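Local coordinates for hypothetical protein PH1570 (Pyrococcus horikoshii, PDB 2HQ4) that is of unknown function, a PH1570-like domain protein with an antiparallel beta-sheet flanked by helices, at residues Met10-Lys15 / Phe63-Glu68. Residues are numbered along the deposited sequence; the frame is centred on the assembly and turned at random.
Sequences MQCEEK and FECAKE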
loop_
_atom_site.group_PDB
_atom_site.type_symbol
_atom_site.label_atom_id
_atom_site.label_comp_id
_atom_site.label_asym_id
_atom_site.label_seq_id
_atom_site.Cartn_x
_atom_site.Cartn_y
_atom_site.Cartn_z
ATOM N N MET A 10 -11.456 -8.970 9.309
ATOM C CA MET A 10 -11.125 -9.641 10.541
ATOM C C MET A 10 -10.564 -8.576 11.508
ATOM O O MET A 10 -9.668 -7.806 11.144
ATOM C CB MET A 10 -10.047 -10.677 10.251
ATOM C CG MET A 10 -9.465 -11.343 11.493
ATOM S SD MET A 10 -10.725 -12.373 12.295
ATOM C CE MET A 10 -11.160 -13.504 10.943
ATOM N N GLN A 11 -11.074 -8.552 12.733
ATOM C CA GLN A 11 -10.564 -7.622 13.726
ATOM C C GLN A 11 -9.214 -8.141 14.236
ATOM O O GLN A 11 -9.131 -9.276 14.747
ATOM C CB GLN A 11 -11.584 -7.452 14.862
ATOM C CG GLN A 11 -11.340 -6.218 15.749
ATOM C CD GLN A 11 -11.855 -4.935 15.106
ATOM O OE1 GLN A 11 -12.849 -4.948 14.356
ATOM N NE2 GLN A 11 -11.185 -3.819 15.386
ATOM N N CYS A 12 -8.156 -7.337 14.089
ATOM C CA CYS A 12 -6.774 -7.725 14.491
ATOM C C CYS A 12 -6.133 -6.869 15.602
ATOM O O CYS A 12 -5.071 -7.176 16.073
ATOM C CB CYS A 12 -5.861 -7.768 13.275
ATOM S SG CYS A 12 -6.142 -9.348 12.290
ATOM N N GLU A 13 -6.789 -5.789 15.960
ATOM C CA GLU A 13 -6.486 -5.018 17.170
ATOM C C GLU A 13 -7.747 -4.269 17.521
ATOM O O GLU A 13 -8.752 -4.417 16.818
ATOM C CB GLU A 13 -5.287 -4.071 16.948
ATOM C CG GLU A 13 -4.037 -4.455 17.769
ATOM C CD GLU A 13 -4.145 -4.038 19.249
ATOM O OE1 GLU A 13 -5.214 -3.503 19.650
ATOM O OE2 GLU A 13 -3.193 -4.279 20.008
ATOM N N GLU A 14 -7.695 -3.444 18.581
ATOM C CA GLU A 14 -8.850 -2.713 19.053
ATOM C C GLU A 14 -9.522 -1.944 17.926
ATOM O O GLU A 14 -10.750 -1.970 17.774
ATOM C CB GLU A 14 -8.440 -1.717 20.178
ATOM C CG GLU A 14 -9.673 -1.092 20.848
ATOM C CD GLU A 14 -9.357 0.108 21.745
ATOM O OE1 GLU A 14 -8.164 0.373 22.039
ATOM O OE2 GLU A 14 -10.331 0.816 22.128
ATOM N N LYS A 15 -8.711 -1.261 17.119
ATOM C CA LYS A 15 -9.275 -0.405 16.082
ATOM C C LYS A 15 -8.680 -0.735 14.700
ATOM O O LYS A 15 -8.670 0.124 13.823
ATOM C CB LYS A 15 -8.977 1.049 16.451
ATOM C CG LYS A 15 -9.796 1.498 17.712
ATOM C CD LYS A 15 -9.565 2.976 17.996
ATOM C CE LYS A 15 -10.501 3.417 19.159
ATOM N NZ LYS A 15 -10.276 4.891 19.395
ATOM N N PHE A 63 -0.074 -8.088 13.565
ATOM C CA PHE A 63 0.723 -8.633 12.455
ATOM C C PHE A 63 0.603 -10.165 12.343
ATOM O O PHE A 63 0.404 -10.696 11.254
ATOM C CB PHE A 63 2.171 -8.155 12.621
ATOM C CG PHE A 63 3.187 -8.867 11.783
ATOM C CD1 PHE A 63 3.359 -8.553 10.420
ATOM C CD2 PHE A 63 4.048 -9.789 12.377
ATOM C CE1 PHE A 63 4.331 -9.185 9.671
ATOM C CE2 PHE A 63 5.069 -10.434 11.631
ATOM C CZ PHE A 63 5.219 -10.134 10.279
ATOM N N GLU A 64 0.668 -10.859 13.474
ATOM C CA GLU A 64 0.410 -12.310 13.480
ATOM C C GLU A 64 -1.016 -12.667 13.080
ATOM O O GLU A 64 -1.230 -13.599 12.289
ATOM C CB GLU A 64 0.772 -12.907 14.834
ATOM C CG GLU A 64 2.259 -12.731 15.172
ATOM C CD GLU A 64 3.195 -13.524 14.251
ATOM O OE1 GLU A 64 2.789 -14.613 13.804
ATOM O OE2 GLU A 64 4.327 -13.052 13.961
ATOM N N CYS A 65 -1.984 -11.929 13.617
ATOM C CA CYS A 65 -3.393 -12.076 13.279
ATOM C C CYS A 65 -3.669 -11.888 11.749
ATOM O O CYS A 65 -4.406 -12.669 11.119
ATOM C CB CYS A 65 -4.216 -11.078 14.132
ATOM S SG CYS A 65 -5.987 -10.942 13.743
ATOM N N ALA A 66 -3.070 -10.845 11.171
ATOM C CA ALA A 66 -3.294 -10.507 9.769
ATOM C C ALA A 66 -2.645 -11.599 8.900
ATOM O O ALA A 66 -3.216 -11.980 7.866
ATOM C CB ALA A 66 -2.682 -9.124 9.459
ATOM N N LYS A 67 -1.477 -12.099 9.327
ATOM C CA LYS A 67 -0.795 -13.216 8.615
ATOM C C LYS A 67 -1.649 -14.492 8.583
ATOM O O LYS A 67 -1.746 -15.175 7.544
ATOM C CB LYS A 67 0.577 -13.530 9.210
ATOM C CG LYS A 67 1.729 -12.604 8.754
ATOM C CD LYS A 67 3.093 -13.131 9.198
ATOM C CE LYS A 67 3.184 -13.277 10.703
ATOM N NZ LYS A 67 4.522 -13.745 11.200
ATOM N N GLU A 68 -2.288 -14.785 9.708
ATOM C CA GLU A 68 -3.205 -15.918 9.826
ATOM C C GLU A 68 -4.415 -15.707 8.899
ATOM O O GLU A 68 -4.772 -16.596 8.111
ATOM C CB GLU A 68 -3.621 -16.106 11.303
ATOM C CG GLU A 68 -3.891 -17.567 11.735
ATOM C CD GLU A 68 -4.104 -17.703 13.253
ATOM O OE1 GLU A 68 -4.487 -16.684 13.911
ATOM O OE2 GLU A 68 -3.860 -18.824 13.801
#
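C12 and C65 are joined through their sulfurs, a disulfide of 2.2 Å between SG and SG with a chi3 of -74°, so the bridge twists in the left-handed sense. The two side chains meet head on and fill the gap between strand and helix: each CB sits 3.2 Å from the other residue's SG, and the two CA atoms stand 5.6 Å apart. The sulfur of C12 lies against the helix backbone at A66, 3.6 Å from A66 N, with A66 CB 4.5 Å away. V18 of the neighbouring strand touches both C12 and A66. The bond thus ties the outermost strand of the antiparallel sheet, 10-13, to helix 61-70, whose residues 63-68 run nearly antiparallel to the strand, at 158°. On C65 the SG is anti to the backbone N (chi1 173°), which brings it to the strand, where M10 CG lies 4.2 Å and the carbonyl oxygen of Q11 3.7 Å from it. M10 also touches F69 one turn further along the helix. Past the bridge the carboxylate of E13 turns to accept the N-H of the next residue, E14, at OE1, while its OE2 is hydrogen-bonded to Y55 OH.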